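PDB 5WTN: replication initiation and membrane attachment protein from Geobacillus stearothermophilus 10, which probably serves in primosome assembly at the start and re-initiation of bacterial DNA replication, working as a tetramer. Local coordinates for residues K234-A237 with F238-I242; P243-E246 with M247-L250; G253-D256 with P257-I261; R271-Y274 with E275-G279. All coordinates share one frame; numbering follows the deposited sequence.

Contact 1 of 4, residues K234-A237 with F238-I242; sequences KKLA and FLYGI
Phe238, Leu239 and Tyr240 send their amides back to the carbonyls of Lys234, Lys235 and Leu236, an unbroken run of i to i+4 helical bonds whose middle member, Leu239 N to Lys235 O, measures 2.8 Å. Among the side chains, Leu236 and Tyr240 lie alongside each other and point the same way. The touching branch of Leu236 is CD2, which comes 3.9 Å from Tyr240 CE2. Tyr240 has CG anti to its carbonyl carbon (chi1 -66°), which lays the ring back along the helix beside this methyl, while CD2 of its neighbour Leu239 rests over the rim of one ring face. Here helix 227-240 runs out: Gly241 adopts a positive phi of 68°, and the Ala237 carbonyl receives two weak bonds, from Gly241 N (2.8 Å) and Ile242 N (3.4 Å), as the chain turns out of the helix. The positive phi is one that glycine accepts readily. Beyond the helix, the Tyr240 ring meets Tyr274 at about 45° between planes, and Leu236 reaches Leu266 and Ala270 of helix 263-278. With an alanine in place of Tyr240, Leu236 CD2 would probably lose its flanking ring and Tyr274 one of its aromatic neighbours. On the face toward a second subunit, Lys235 NZ forms a salt bridge with Asp121 of that subunit, and Phe238 packs on its Met123.

Contact 2 of 4, residues P243-E246 with M247-L250; sequences PPLE and MQKL
Glu246 lays its carboxylate alongside the end of Lys249, three residues further along helix 244-254, with OE2 3.6 Å from Lys249 CE. The ion pair is long: Glu246 OE1 stands 3.7 Å from Lys249 NZ, so methylene contact accompanies a loose attraction of charges. Glu246 is bent at its second torsion (chi2 -67°), which folds the acid back instead of extending it. Its OE1 also accepts a hydrogen bond from Trp273 NE1 on helix 263-278, the firmer of its two polar ties. An alanine here would probably leave the indole N-H of Trp273 without its acceptor and Lys249 without its nearby counter-charge. Leu245 and Gln248 run side by side in the same manner, Leu245 CD2 approaching Gln248 OE1 to 3.5 Å. Beneath them the backbone marks a helix start. Pro243 is the N-cap, and its carbonyl takes Met247 N at 3.1 Å, the donor lying in the carbonyl plane; Pro244 follows in the first turn, where an amide hydrogen would have no acceptor within the helix. Further on, Leu250 N reaches Glu246 O at 3.1 Å in a nearly straight bond (174° at the hydrogen). Met247 departs toward the interior and packs on Phe211 and Leu266. Because Pro243 has no amide hydrogen, Glu246 at the third helical position cannot close a capping box with it; its negative charge near the helix N-terminus is nonetheless likely to suit the dipole, and its bond to Trp273 ties this helix start to the neighbouring helix.

Contact 3 of 4, residues G253-D256 with P257-I261; sequences GVID and PAYHI
Ile255 CG1 and Ile261 CG1 stand 4.1 Å apart. Beside them Val254 CG2 meets Ile261 CG2 at 4.2 Å, completing a small apolar centre where the end of helix 244-254 gives way to the connection into helix 263-278. Ile255 carries CG1 anti to the backbone N (chi1 -172°), an extended course that takes CD1 across to the Tyr259 ring. The Ile255 CD1 methyl arrives at the ring's edge, near its plane, 3.7 Å from Tyr259 CD2, and so covers neither face. The same two residues lean on a neighbouring loop, Ile255 on Val220 and Tyr259 on Pro221. Outward from this patch comes the backbone pairing. Asp256 N donates to His260 O at 2.9 Å, in the carbonyl plane and close to straight at the hydrogen. In the reverse sense Tyr259 N donates to Asp256 O at 3.0 Å, but steeply from above that carbonyl's plane, with a C=O...N angle of only 103°. At the polar rim the Asp256 carboxylate sits over the turn: OD2 is 3.4 Å from His260 CB and 3.5 Å from Ala258 CB. The carboxylate does not reach the imidazole nitrogens in bonding contact. Asp256 to Tyr259 form a type I turn with Pro257 at its second place, and Tyr259, with a positive phi of 75°, takes the left-handed conformation that glycine often fills. Together with the two Asp256 bonds this is the pattern of a type I turn with a G1 beta bulge, the 3:5 hairpin loop, here without regular flanking strands and lying within the connection between the two helices.

Contact 4 of 4, residues R271-Y274 with E275-G279; sequences REWY and ELEHG
Trp273 O is approached by two amides: Glu277 N donates at 3.1 Å in a fairly straight bond (165° at the hydrogen), and Leu276 N adds a weak, bent one at 3.3 Å. The same pair of residues, Trp273 and Glu277, also meets through side chains that run together in one direction. Glu277 CB stands over the six-membered ring of Trp273, a CH-pi contact of 4.3 Å from CB to the ring centroid. Further out the carboxylate lies over the outer rim of the ring, near CZ2 and CH2, turned only 19° from the ring plane, with Glu277 OE2 3.8 Å from Trp273 CZ2. A bend at the second torsion of Glu277 folds the acid down onto the indole, whose NE1 is itself engaged by Glu246. These are the last turns of helix 263-278, and Gly279, with positive phi, is the first residue to leave helical geometry; its amide makes a weak bond to Glu275 O. One residue before Gly279, His278 N reaches Tyr274 O at 3.0 Å, and the imidazole comes obliquely over the phenol. Its CD2 lies over one face of the Tyr274 ring, toward the rim, with the ring centroids 4.9 Å apart and the planes at 55°. Pro169 of strand 165-169 touches both side chains. Toward the start of the segment Arg271 and Glu275 lie side by side, but their contact is through the aliphatic part: Arg271 CG is 3.7 Å from Glu275 OE2, whereas the guanidinium points elsewhere, Arg271 NE lying 5.5 Å from that oxygen.

Overall arrangement
All four contacts are local, and together they follow three successive helices. Contact 1 is the most buried of the four, though only partly, and lies against a second subunit; contacts 2, 3 and 4 lie at the surface. Contacts 2 and 3 share helix 244-254, opening it and leaving it. Ile242 CD1 packs on Leu250 CD1 (3.7 Å), joining contacts 1 and 2. Ile242 CG1 meets Trp273 CE3 (3.8 Å), joining 1 and 4, and a probable hydrogen bond from Trp273 NE1 to Glu246 OE1 (2.7 Å) joins 2 and 4. Contact 1 combines helix-end bonds with apolar packing; contact 2 adds a long ion pair, contact 4 ring faces, and contact 3 turn bonds.

Contact 1 of 4, residues K234-A237 with F238-I242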
# COMPACT_ATOMS: atom_id res chain seq x y z
N LYS A 234 36.94 5.24 3.48
CA LYS A 234 36.66 3.92 4.01
C LYS A 234 35.98 3.02 2.97
O LYS A 234 36.42 1.90 2.74
CB LYS A 234 35.76 4.04 5.25
CG LYS A 234 36.45 3.85 6.59
CD LYS A 234 35.62 4.43 7.75
CE LYS A 234 34.32 3.66 8.00
NZ LYS A 234 33.28 4.46 8.76
N LYS A 235 34.93 3.52 2.34
CA LYS A 235 34.16 2.70 1.41
C LYS A 235 34.99 2.40 0.20
O LYS A 235 34.93 1.30 -0.34
CB LYS A 235 32.87 3.40 0.99
CG LYS A 235 32.04 3.94 2.14
CD LYS A 235 30.57 4.06 1.73
CE LYS A 235 29.70 4.58 2.87
NZ LYS A 235 28.38 5.05 2.35
N LEU A 236 35.77 3.39 -0.23
CA LEU A 236 36.59 3.22 -1.42
C LEU A 236 37.69 2.18 -1.19
O LEU A 236 37.89 1.26 -1.99
CB LEU A 236 37.17 4.57 -1.83
CG LEU A 236 36.08 5.45 -2.44
CD1 LEU A 236 36.59 6.87 -2.69
CD2 LEU A 236 35.57 4.82 -3.73
N ALA A 237 38.37 2.32 -0.05
CA ALA A 237 39.41 1.38 0.35
C ALA A 237 38.86 -0.03 0.44
O ALA A 237 39.51 -0.99 0.03
CB ALA A 237 40.00 1.80 1.67
N PHE A 238 37.67 -0.16 1.01
CA PHE A 238 37.12 -1.48 1.26
C PHE A 238 36.65 -2.10 -0.04
O PHE A 238 36.90 -3.27 -0.32
CB PHE A 238 35.97 -1.39 2.26
CG PHE A 238 35.20 -2.67 2.41
CD1 PHE A 238 35.53 -3.58 3.41
CD2 PHE A 238 34.14 -2.97 1.55
CE1 PHE A 238 34.81 -4.77 3.54
CE2 PHE A 238 33.43 -4.15 1.68
CZ PHE A 238 33.76 -5.05 2.67
N LEU A 239 35.93 -1.31 -0.83
CA LEU A 239 35.37 -1.78 -2.09
C LEU A 239 36.47 -2.16 -3.08
O LEU A 239 36.37 -3.19 -3.74
CB LEU A 239 34.48 -0.70 -2.70
CG LEU A 239 33.94 -0.97 -4.11
CD1 LEU A 239 32.93 -2.08 -4.05
CD2 LEU A 239 33.33 0.26 -4.74
N TYR A 240 37.49 -1.31 -3.20
CA TYR A 240 38.57 -1.49 -4.17
C TYR A 240 39.92 -2.06 -3.68
O TYR A 240 40.82 -2.30 -4.50
CB TYR A 240 38.79 -0.16 -4.87
CG TYR A 240 37.61 0.27 -5.70
CD1 TYR A 240 37.07 -0.57 -6.65
CD2 TYR A 240 37.04 1.52 -5.53
CE1 TYR A 240 36.01 -0.18 -7.43
CE2 TYR A 240 35.96 1.92 -6.31
CZ TYR A 240 35.44 1.06 -7.26
OH TYR A 240 34.36 1.43 -8.05
N GLY A 241 40.06 -2.27 -2.38
CA GLY A 241 41.30 -2.80 -1.83
C GLY A 241 42.49 -1.85 -1.94
O GLY A 241 43.65 -2.27 -1.96
N ILE A 242 42.20 -0.55 -1.97
CA ILE A 242 43.25 0.46 -2.10
C ILE A 242 44.05 0.63 -0.81
O ILE A 242 43.50 0.95 0.24
CB ILE A 242 42.63 1.84 -2.49
CG1 ILE A 242 41.78 1.72 -3.75
CG2 ILE A 242 43.71 2.89 -2.68
CD1 ILE A 242 41.12 3.00 -4.12

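Contact 2 of 4, residues P243-E246 with M247-L250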
# COMPACT_ATOMS: atom_id res chain seq x y z
N PRO A 243 45.38 0.42 -0.88
CA PRO A 243 46.30 0.67 0.24
C PRO A 243 46.43 2.16 0.58
O PRO A 243 46.03 3.00 -0.24
CB PRO A 243 47.63 0.11 -0.27
CG PRO A 243 47.50 0.13 -1.75
CD PRO A 243 46.07 -0.14 -2.06
N PRO A 244 46.95 2.50 1.77
CA PRO A 244 47.02 3.90 2.21
C PRO A 244 47.93 4.80 1.39
O PRO A 244 47.56 5.95 1.17
CB PRO A 244 47.54 3.80 3.65
CG PRO A 244 47.19 2.42 4.08
CD PRO A 244 47.36 1.58 2.85
N LEU A 245 49.10 4.32 0.97
CA LEU A 245 50.00 5.12 0.15
C LEU A 245 49.32 5.47 -1.16
O LEU A 245 49.43 6.60 -1.64
CB LEU A 245 51.31 4.39 -0.14
CG LEU A 245 52.49 4.76 0.77
CD1 LEU A 245 53.78 4.10 0.29
CD2 LEU A 245 52.63 6.28 0.85
N GLU A 246 48.62 4.51 -1.74
CA GLU A 246 47.86 4.76 -2.96
C GLU A 246 46.68 5.73 -2.75
O GLU A 246 46.42 6.58 -3.60
CB GLU A 246 47.43 3.44 -3.62
CG GLU A 246 48.59 2.61 -4.19
CD GLU A 246 49.30 3.26 -5.39
OE1 GLU A 246 48.71 3.31 -6.50
OE2 GLU A 246 50.47 3.70 -5.24
N MET A 247 46.04 5.82 -1.59
CA MET A 247 44.98 6.80 -1.44
C MET A 247 45.50 8.05 -1.10
O MET A 247 44.90 9.00 -1.20
CB MET A 247 44.00 6.47 -0.40
CG MET A 247 42.77 7.28 -0.57
SD MET A 247 41.57 6.18 -1.00
CE MET A 247 40.33 7.09 -1.47
N GLN A 248 46.68 8.03 -0.66
CA GLN A 248 47.35 9.30 -0.51
C GLN A 248 47.48 9.96 -1.87
O GLN A 248 47.12 11.13 -2.02
CB GLN A 248 48.72 9.12 0.14
CG GLN A 248 49.42 10.42 0.48
CD GLN A 248 50.79 10.20 1.10
OE1 GLN A 248 51.00 9.22 1.83
NE2 GLN A 248 51.73 11.10 0.80
N LYS A 249 47.95 9.22 -2.87
CA LYS A 249 48.07 9.76 -4.22
C LYS A 249 46.72 10.27 -4.73
O LYS A 249 46.60 11.44 -5.08
CB LYS A 249 48.66 8.75 -5.21
CG LYS A 249 50.18 8.83 -5.38
CD LYS A 249 50.64 8.20 -6.71
CE LYS A 249 49.99 6.83 -6.94
NZ LYS A 249 50.47 6.07 -8.16
N LEU A 250 45.72 9.39 -4.72
CA LEU A 250 44.38 9.74 -5.19
C LEU A 250 43.87 11.01 -4.53
O LEU A 250 43.30 11.89 -5.19
CB LEU A 250 43.42 8.60 -4.90
CG LEU A 250 43.81 7.24 -5.48
CD1 LEU A 250 42.74 6.21 -5.15
CD2 LEU A 250 44.03 7.36 -6.98

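Contact 3 of 4, residues G253-D256 with P257-I261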
# COMPACT_ATOMS: atom_id res chain seq x y z
N GLY A 253 45.66 13.97 -5.81
CA GLY A 253 45.41 14.31 -7.19
C GLY A 253 44.15 15.13 -7.36
O GLY A 253 44.02 15.90 -8.30
N VAL A 254 43.18 14.91 -6.47
CA VAL A 254 41.90 15.60 -6.54
C VAL A 254 41.71 16.78 -5.57
O VAL A 254 40.63 17.38 -5.51
CB VAL A 254 40.77 14.60 -6.43
CG1 VAL A 254 41.03 13.45 -7.38
CG2 VAL A 254 40.69 14.07 -5.00
N ILE A 255 42.73 17.11 -4.79
CA ILE A 255 42.58 18.13 -3.75
C ILE A 255 42.72 19.58 -4.23
O ILE A 255 43.65 19.92 -4.97
CB ILE A 255 43.50 17.84 -2.54
CG1 ILE A 255 43.19 18.78 -1.37
CG2 ILE A 255 44.95 17.94 -2.92
CD1 ILE A 255 43.96 18.44 -0.11
N ASP A 256 41.78 20.42 -3.78
CA ASP A 256 41.72 21.89 -3.98
C ASP A 256 42.94 22.66 -3.50
O ASP A 256 43.66 22.18 -2.63
CB ASP A 256 40.58 22.44 -3.12
CG ASP A 256 39.44 22.94 -3.92
OD1 ASP A 256 39.27 22.50 -5.08
OD2 ASP A 256 38.70 23.78 -3.36
N PRO A 257 43.16 23.87 -4.04
CA PRO A 257 44.16 24.74 -3.40
C PRO A 257 43.63 25.20 -2.05
O PRO A 257 44.38 25.65 -1.18
CB PRO A 257 44.25 25.94 -4.34
CG PRO A 257 43.52 25.52 -5.62
CD PRO A 257 42.49 24.53 -5.18
N ALA A 258 42.31 25.06 -1.88
CA ALA A 258 41.66 25.40 -0.62
C ALA A 258 41.73 24.22 0.35
O ALA A 258 41.21 24.30 1.47
CB ALA A 258 40.21 25.77 -0.88
N TYR A 259 42.35 23.13 -0.08
CA TYR A 259 42.41 21.91 0.72
C TYR A 259 41.10 21.11 0.76
O TYR A 259 41.00 20.11 1.47
CB TYR A 259 43.06 22.15 2.08
CG TYR A 259 44.55 22.37 1.95
CD1 TYR A 259 45.11 23.63 2.11
CD2 TYR A 259 45.40 21.32 1.61
CE1 TYR A 259 46.49 23.83 1.97
CE2 TYR A 259 46.76 21.51 1.47
CZ TYR A 259 47.31 22.76 1.64
OH TYR A 259 48.67 22.92 1.49
N HIS A 260 40.09 21.58 0.04
CA HIS A 260 38.84 20.84 -0.12
C HIS A 260 39.03 19.58 -0.96
O HIS A 260 39.70 19.60 -1.99
CB HIS A 260 37.79 21.72 -0.77
CG HIS A 260 36.48 21.04 -1.01
ND1 HIS A 260 36.06 20.65 -2.26
CD2 HIS A 260 35.49 20.71 -0.16
CE1 HIS A 260 34.87 20.10 -2.17
NE2 HIS A 260 34.49 20.12 -0.90
N ILE A 261 38.43 18.48 -0.54
CA ILE A 261 38.45 17.25 -1.34
C ILE A 261 37.08 16.95 -1.93
O ILE A 261 36.10 16.82 -1.20
CB ILE A 261 38.90 16.06 -0.48
CG1 ILE A 261 40.28 16.34 0.10
CG2 ILE A 261 38.92 14.78 -1.30
CD1 ILE A 261 40.72 15.31 1.09

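Contact 4 of 4, residues R271-Y274 with E275-G279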
# COMPACT_ATOMS: atom_id res chain seq x y z
N ARG A 271 37.85 4.55 -8.90
CA ARG A 271 37.31 3.67 -9.94
C ARG A 271 38.33 3.45 -11.05
O ARG A 271 38.44 2.34 -11.59
CB ARG A 271 35.98 4.23 -10.49
CG ARG A 271 35.42 3.51 -11.75
CD ARG A 271 33.93 3.86 -12.06
NE ARG A 271 33.56 5.25 -11.78
CZ ARG A 271 32.78 5.65 -10.77
NH1 ARG A 271 32.27 4.76 -9.92
NH2 ARG A 271 32.51 6.94 -10.59
N GLU A 272 39.10 4.48 -11.38
CA GLU A 272 40.13 4.39 -12.40
C GLU A 272 41.29 3.50 -11.93
O GLU A 272 41.71 2.57 -12.64
CB GLU A 272 40.66 5.79 -12.75
CG GLU A 272 39.70 6.68 -13.55
CD GLU A 272 40.20 8.13 -13.70
OE1 GLU A 272 41.41 8.39 -13.46
OE2 GLU A 272 39.39 9.01 -14.05
N TRP A 273 41.80 3.79 -10.75
CA TRP A 273 42.88 3.01 -10.14
C TRP A 273 42.57 1.52 -10.19
O TRP A 273 43.45 0.71 -10.48
CB TRP A 273 43.08 3.47 -8.70
CG TRP A 273 44.20 2.82 -7.94
CD1 TRP A 273 45.45 3.33 -7.74
CD2 TRP A 273 44.17 1.56 -7.24
NE1 TRP A 273 46.21 2.46 -6.98
CE2 TRP A 273 45.44 1.37 -6.66
CE3 TRP A 273 43.19 0.58 -7.06
CZ2 TRP A 273 45.76 0.23 -5.91
CZ3 TRP A 273 43.51 -0.55 -6.31
CH2 TRP A 273 44.78 -0.71 -5.75
N TYR A 274 41.32 1.15 -9.92
CA TYR A 274 40.95 -0.25 -9.88
C TYR A 274 41.03 -0.88 -11.27
O TYR A 274 41.50 -2.01 -11.40
CB TYR A 274 39.56 -0.42 -9.28
CG TYR A 274 39.19 -1.83 -8.89
CD1 TYR A 274 38.39 -2.62 -9.71
CD2 TYR A 274 39.63 -2.38 -7.68
CE1 TYR A 274 38.03 -3.91 -9.34
CE2 TYR A 274 39.27 -3.66 -7.30
CZ TYR A 274 38.47 -4.42 -8.14
OH TYR A 274 38.12 -5.70 -7.77
N GLU A 275 40.60 -0.15 -12.29
CA GLU A 275 40.69 -0.62 -13.67
C GLU A 275 42.13 -0.95 -14.07
O GLU A 275 42.36 -1.90 -14.81
CB GLU A 275 40.10 0.40 -14.63
CG GLU A 275 38.62 0.70 -14.41
CD GLU A 275 38.15 1.90 -15.22
OE1 GLU A 275 38.91 2.36 -16.11
OE2 GLU A 275 37.02 2.40 -14.95
N LEU A 276 43.10 -0.18 -13.59
CA LEU A 276 44.51 -0.48 -13.89
C LEU A 276 44.99 -1.72 -13.15
O LEU A 276 45.60 -2.62 -13.74
CB LEU A 276 45.43 0.70 -13.58
CG LEU A 276 45.21 1.97 -14.42
CD1 LEU A 276 46.41 2.91 -14.31
CD2 LEU A 276 44.90 1.62 -15.87
N GLU A 277 44.71 -1.77 -11.85
CA GLU A 277 45.18 -2.83 -10.99
C GLU A 277 44.69 -4.22 -11.41
O GLU A 277 45.49 -5.15 -11.56
CB GLU A 277 44.75 -2.56 -9.55
CG GLU A 277 45.36 -3.51 -8.53
CD GLU A 277 46.70 -3.01 -8.01
OE1 GLU A 277 47.21 -3.57 -7.01
OE2 GLU A 277 47.23 -2.04 -8.60
N HIS A 278 43.38 -4.38 -11.51
CA HIS A 278 42.80 -5.67 -11.87
C HIS A 278 42.27 -5.87 -13.31
O HIS A 278 41.72 -6.93 -13.62
CB HIS A 278 41.80 -6.11 -10.80
CG HIS A 278 42.33 -5.96 -9.40
ND1 HIS A 278 43.25 -6.83 -8.86
CD2 HIS A 278 42.09 -5.02 -8.45
CE1 HIS A 278 43.55 -6.44 -7.64
NE2 HIS A 278 42.86 -5.35 -7.36
N GLY A 279 42.40 -4.86 -14.16
CA GLY A 279 41.94 -4.96 -15.54
C GLY A 279 40.43 -4.89 -15.78
O GLY A 279 39.88 -5.75 -16.47